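Local atomic coordinates of GDP-mannose-dependent alpha-(1-6)-phosphatidylinositol monomannoside mannosyltransferase (Corynebacterium glutamicum, PDB entry 3OKC), a protein that belongs to the mannosyltransferases of the GT-B structural class, built from two Rossmann-like domains that face each other across a cleft. Residues 142-147 with 163-168; 100-105 with 138-143. All coordinates share one frame; numbering follows the deposited sequence.

Contact 1. Residues 142-147 with 163-168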
loop_
_atom_site.group_PDB
_atom_site.type_symbol
_atom_site.label_atom_id
_atom_site.label_comp_id
_atom_site.label_asym_id
_atom_site.label_seq_id
_atom_site.Cartn_x
_atom_site.Cartn_y
_atom_site.Cartn_z
ATOM N N ASP A 142 0.684 -8.463 22.044
ATOM C CA ASP A 142 2.079 -8.205 22.403
ATOM C C ASP A 142 2.777 -7.280 21.401
ATOM O O ASP A 142 3.607 -6.454 21.787
ATOM C CB ASP A 142 2.847 -9.527 22.533
ATOM C CG ASP A 142 2.132 -10.537 23.427
ATOM O OD1 ASP A 142 1.986 -10.274 24.642
ATOM O OD2 ASP A 142 1.710 -11.594 22.917
ATOM N N VAL A 143 2.442 -7.427 20.119
ATOM C CA VAL A 143 3.033 -6.617 19.051
ATOM C C VAL A 143 1.936 -6.021 18.167
ATOM O O VAL A 143 1.107 -6.748 17.613
ATOM C CB VAL A 143 4.037 -7.432 18.173
ATOM C CG1 VAL A 143 4.647 -6.554 17.083
ATOM C CG2 VAL A 143 5.145 -8.057 19.022
ATOM N N LEU A 144 1.936 -4.695 18.054
ATOM C CA LEU A 144 1.001 -3.980 17.189
ATOM C C LEU A 144 1.803 -3.346 16.052
ATOM O O LEU A 144 2.649 -2.478 16.290
ATOM C CB LEU A 144 0.242 -2.920 18.003
ATOM C CG LEU A 144 -1.099 -2.285 17.587
ATOM C CD1 LEU A 144 -0.924 -1.191 16.525
ATOM C CD2 LEU A 144 -2.151 -3.321 17.157
ATOM N N THR A 145 1.565 -3.804 14.826
ATOM C CA THR A 145 2.255 -3.250 13.662
ATOM C C THR A 145 1.455 -2.111 13.005
ATOM O O THR A 145 0.222 -2.078 13.076
ATOM C CB THR A 145 2.663 -4.337 12.607
ATOM O OG1 THR A 145 1.551 -4.658 11.763
ATOM C CG2 THR A 145 3.195 -5.611 13.273
ATOM N N TYR A 146 2.173 -1.177 12.386
ATOM C CA TYR A 146 1.565 -0.016 11.747
ATOM C C TYR A 146 2.267 0.284 10.427
ATOM O O TYR A 146 3.457 -0.006 10.273
ATOM C CB TYR A 146 1.607 1.204 12.677
ATOM C CG TYR A 146 2.999 1.629 13.093
ATOM C CD1 TYR A 146 3.724 2.562 12.343
ATOM C CD2 TYR A 146 3.591 1.104 14.242
ATOM C CE1 TYR A 146 5.004 2.959 12.727
ATOM C CE2 TYR A 146 4.868 1.489 14.632
ATOM C CZ TYR A 146 5.570 2.415 13.871
ATOM O OH TYR A 146 6.835 2.797 14.269
ATOM N N ILE A 147 1.526 0.864 9.481
ATOM C CA ILE A 147 2.057 1.125 8.138
ATOM C C ILE A 147 2.879 2.419 8.039
ATOM O O ILE A 147 3.823 2.490 7.248
ATOM C CB ILE A 147 0.956 1.062 7.021
ATOM C CG1 ILE A 147 -0.025 2.235 7.133
ATOM C CG2 ILE A 147 0.241 -0.303 7.038
ATOM C CD1 ILE A 147 -0.926 2.422 5.923
ATOM N N PRO A 163 1.181 -3.032 24.307
ATOM C CA PRO A 163 1.967 -3.668 23.252
ATOM C C PRO A 163 3.196 -2.856 22.842
ATOM O O PRO A 163 3.250 -1.644 23.070
ATOM C CB PRO A 163 0.975 -3.765 22.085
ATOM C CG PRO A 163 -0.013 -2.672 22.312
ATOM C CD PRO A 163 0.058 -2.245 23.757
ATOM N N THR A 164 4.181 -3.539 22.261
ATOM C CA THR A 164 5.282 -2.870 21.585
ATOM C C THR A 164 4.857 -2.580 20.139
ATOM O O THR A 164 4.272 -3.431 19.467
ATOM C CB THR A 164 6.591 -3.696 21.629
ATOM O OG1 THR A 164 6.385 -4.958 20.988
ATOM C CG2 THR A 164 7.026 -3.944 23.072
ATOM N N PHE A 165 5.138 -1.367 19.678
ATOM C CA PHE A 165 4.691 -0.910 18.368
ATOM C C PHE A 165 5.786 -1.059 17.317
ATOM O O PHE A 165 6.887 -0.527 17.483
ATOM C CB PHE A 165 4.206 0.541 18.451
ATOM C CG PHE A 165 2.973 0.722 19.302
ATOM C CD1 PHE A 165 1.707 0.660 18.732
ATOM C CD2 PHE A 165 3.080 0.956 20.666
ATOM C CE1 PHE A 165 0.568 0.829 19.511
ATOM C CE2 PHE A 165 1.945 1.122 21.453
ATOM C CZ PHE A 165 0.688 1.059 20.873
ATOM N N GLU A 166 5.477 -1.783 16.242
ATOM C CA GLU A 166 6.466 -2.108 15.211
ATOM C C GLU A 166 6.047 -1.634 13.821
ATOM O O GLU A 166 4.925 -1.885 13.381
ATOM C CB GLU A 166 6.744 -3.621 15.185
ATOM C CG GLU A 166 7.391 -4.189 16.457
ATOM C CD GLU A 166 8.837 -3.745 16.660
ATOM O OE1 GLU A 166 9.556 -3.527 15.655
ATOM O OE2 GLU A 166 9.263 -3.621 17.829
ATOM N N HIS A 167 6.963 -0.959 13.131
ATOM C CA HIS A 167 6.706 -0.450 11.785
ATOM C C HIS A 167 6.753 -1.575 10.738
ATOM O O HIS A 167 7.811 -2.155 10.482
ATOM C CB HIS A 167 7.708 0.664 11.445
ATOM C CG HIS A 167 7.391 1.411 10.184
ATOM N ND1 HIS A 167 8.333 1.647 9.205
ATOM C CD2 HIS A 167 6.241 1.972 9.740
ATOM C CE1 HIS A 167 7.778 2.324 8.215
ATOM N NE2 HIS A 167 6.509 2.532 8.514
ATOM N N LEU A 168 5.604 -1.881 10.139
ATOM C CA LEU A 168 5.532 -2.936 9.122
ATOM C C LEU A 168 4.633 -2.560 7.934
ATOM O O LEU A 168 3.533 -3.107 7.777
ATOM C CB LEU A 168 5.108 -4.276 9.749
ATOM C CG LEU A 168 5.393 -5.567 8.969
ATOM C CD1 LEU A 168 6.889 -5.888 8.934
ATOM C CD2 LEU A 168 4.603 -6.735 9.540
HETATM O O HOH W 1 0.882 -2.974 9.888
#
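Y146 lays one face of its ring against H167, whose CA sits 3.9 Å from the centroid of the Y146 ring, a CH-pi contact only 16° off the normal. The phenol gets there because CG of Y146 stands between its own backbone N and carbonyl carbon (chi1 60°), which folds the ring back over the neighbouring strand; its hydroxyl then bonds to Q149. The imidazole is turned 38° from the phenol plane, and its CD2 comes to 3.4 Å from CE1 of Y146. Beyond it, H167 NE2 donates to I147 O at 3.0 Å, from above the carbonyl plane, while ND1 is hydrogen-bonded to NH1 of R371. On the same face, L144 and F165 run side by side, CD1 of L144 3.9 Å from CD1 of F165. At the other end T164 grips D142 O twice, with N at 3.0 Å and OG1 at 3.3 Å, from opposite faces of the carbonyl plane. On the face of V143 and T145, CG1 of V143 touches CG of E166. Backbone bonds alternate in parallel register between 143-146 and 164-167, the last two strands of a Rossmann-like sheet, joined by helix 149-159 in a beta-alpha-beta crossover.

Contact 2. Residues 100-105 with 138-143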
loop_
_atom_site.group_PDB
_atom_site.type_symbol
_atom_site.label_atom_id
_atom_site.label_comp_id
_atom_site.label_asym_id
_atom_site.label_seq_id
_atom_site.Cartn_x
_atom_site.Cartn_y
_atom_site.Cartn_z
ATOM N N LEU A 100 -9.740 -9.187 18.745
ATOM C CA LEU A 100 -10.480 -9.349 20.003
ATOM C C LEU A 100 -10.468 -10.802 20.490
ATOM O O LEU A 100 -10.876 -11.090 21.612
ATOM C CB LEU A 100 -11.922 -8.837 19.875
ATOM C CG LEU A 100 -12.154 -7.314 19.860
ATOM C CD1 LEU A 100 -13.595 -6.979 19.481
ATOM C CD2 LEU A 100 -11.780 -6.654 21.192
ATOM N N MET A 101 -9.994 -11.703 19.629
ATOM C CA MET A 101 -9.798 -13.118 19.953
ATOM C C MET A 101 -8.402 -13.388 20.515
ATOM O O MET A 101 -8.045 -14.543 20.762
ATOM C CB MET A 101 -10.007 -13.987 18.708
ATOM C CG MET A 101 -11.394 -13.901 18.084
ATOM S SD MET A 101 -11.850 -15.409 17.200
ATOM C CE MET A 101 -10.916 -15.242 15.677
ATOM N N ALA A 102 -7.618 -12.329 20.716
ATOM C CA ALA A 102 -6.234 -12.458 21.184
ATOM C C ALA A 102 -6.106 -13.112 22.562
ATOM O O ALA A 102 -5.125 -13.816 22.825
ATOM C CB ALA A 102 -5.536 -11.111 21.167
ATOM N N GLY A 103 -7.088 -12.867 23.434
ATOM C CA GLY A 103 -7.166 -13.521 24.740
ATOM C C GLY A 103 -7.196 -15.036 24.638
ATOM O O GLY A 103 -6.437 -15.724 25.321
ATOM N N THR A 104 -8.068 -15.551 23.775
ATOM C CA THR A 104 -8.183 -16.987 23.520
ATOM C C THR A 104 -6.877 -17.593 22.997
ATOM O O THR A 104 -6.530 -18.714 23.360
ATOM C CB THR A 104 -9.342 -17.294 22.535
ATOM O OG1 THR A 104 -10.579 -16.856 23.105
ATOM C CG2 THR A 104 -9.439 -18.790 22.228
ATOM N N ALA A 105 -6.170 -16.851 22.144
ATOM C CA ALA A 105 -4.878 -17.280 21.595
ATOM C C ALA A 105 -3.860 -17.546 22.706
ATOM O O ALA A 105 -3.182 -18.578 22.696
ATOM C CB ALA A 105 -4.341 -16.247 20.600
ATOM N N GLY A 138 -5.377 -3.799 22.447
ATOM C CA GLY A 138 -4.067 -3.389 22.944
ATOM C C GLY A 138 -3.584 -4.112 24.191
ATOM O O GLY A 138 -2.403 -4.433 24.297
ATOM N N THR A 139 -4.496 -4.377 25.128
ATOM C CA THR A 139 -4.157 -5.096 26.362
ATOM C C THR A 139 -3.842 -6.583 26.143
ATOM O O THR A 139 -3.143 -7.194 26.946
ATOM C CB THR A 139 -5.253 -4.951 27.461
ATOM O OG1 THR A 139 -6.477 -5.552 27.020
ATOM C CG2 THR A 139 -5.509 -3.490 27.792
ATOM N N GLU A 140 -4.340 -7.154 25.049
ATOM C CA GLU A 140 -4.198 -8.588 24.782
ATOM C C GLU A 140 -3.127 -8.926 23.742
ATOM O O GLU A 140 -2.726 -10.086 23.608
ATOM C CB GLU A 140 -5.544 -9.172 24.356
ATOM C CG GLU A 140 -6.581 -9.203 25.474
ATOM C CD GLU A 140 -7.957 -9.645 25.000
ATOM O OE1 GLU A 140 -8.138 -9.882 23.779
ATOM O OE2 GLU A 140 -8.862 -9.755 25.858
ATOM N N VAL A 141 -2.670 -7.905 23.019
ATOM C CA VAL A 141 -1.713 -8.063 21.930
ATOM C C VAL A 141 -0.309 -7.644 22.383
ATOM O O VAL A 141 -0.138 -6.606 23.033
ATOM C CB VAL A 141 -2.171 -7.256 20.679
ATOM C CG1 VAL A 141 -1.030 -7.011 19.723
ATOM C CG2 VAL A 141 -3.305 -7.974 19.963
ATOM N N ASP A 142 0.684 -8.463 22.044
ATOM C CA ASP A 142 2.079 -8.205 22.403
ATOM C C ASP A 142 2.777 -7.280 21.401
ATOM O O ASP A 142 3.607 -6.454 21.787
ATOM C CB ASP A 142 2.847 -9.527 22.533
ATOM C CG ASP A 142 2.132 -10.537 23.427
ATOM O OD1 ASP A 142 1.986 -10.274 24.642
ATOM O OD2 ASP A 142 1.710 -11.594 22.917
ATOM N N VAL A 143 2.442 -7.427 20.119
ATOM C CA VAL A 143 3.033 -6.617 19.051
ATOM C C VAL A 143 1.936 -6.021 18.167
ATOM O O VAL A 143 1.107 -6.748 17.613
ATOM C CB VAL A 143 4.037 -7.432 18.173
ATOM C CG1 VAL A 143 4.647 -6.554 17.083
ATOM C CG2 VAL A 143 5.145 -8.057 19.022
HETATM O O HOH W 2 -11.727 -9.794 23.848
#
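E140 meets the start of helix 102-108 with both ends of its side chain. Near the backbone, its CB rests 3.7 Å from CB of A102, methylene against methyl. CG lies opposite the carbonyl carbon (chi1 -68°) and the chain is straight beyond it (chi2 174°), which carries the carboxylate past A102 to the amide of G103. There OE1 accepts a weak hydrogen bond from G103 N at 3.2 Å, bent to 132° at the hydrogen. The other oxygen, OE2, has a weak link to a water at 3.5 Å, and that water donates a firmer bond, 2.7 Å long, to L100 O. The carboxylate lies beside the N-terminal turn of helix 102-108, where its charge would probably be favourable to the helix dipole, although the hydrogen bond itself is weak.

The pieces belong to the Rossmann-like domain of a GT-B fold: helix 102-108 precedes strand 112-116, and helix 128-140 leads into strand 143-146, the next strand of the same parallel sheet.

A102 points its methyl toward 138-143 and is buried in the fold. Besides E140, it touches V141, whose CG2 lies 4.0 Å from CB of A102. G103, with no side chain, contributes its backbone, its CA 4.0 Å from CD of E140. V113 of strand 112-116 packs against both A102 and V141, while F92 of strand 89-92 reaches A102 as well. Just past V141, D142 turns its carboxylate to K106 in a salt bridge and to the backbone N of V113.

Overall arrangement
Contacts 1 and 2 share D142 and V143, and their centres are 13 Å apart. Contact 2 joins two helices where the chain enters strand 143-146; contact 1 follows that strand along its pairing with edge strand 164-167. They touch directly at P163, whose CB is 3.2 Å from V141 O and whose CD is 3.3 Å from G138 O. Strand 112-116 pairs with the other side of strand 143-146, so contact 1 lies at the edge of the sheet, with contact 2 at the entry to its inner strand. Contact 1 runs toward the bound GDP, with the side chain of I147 about 8 Å away. Measured from the centre of the chain, the centre of contact 1 is about 17 Å away and that of contact 2 about 25 Å.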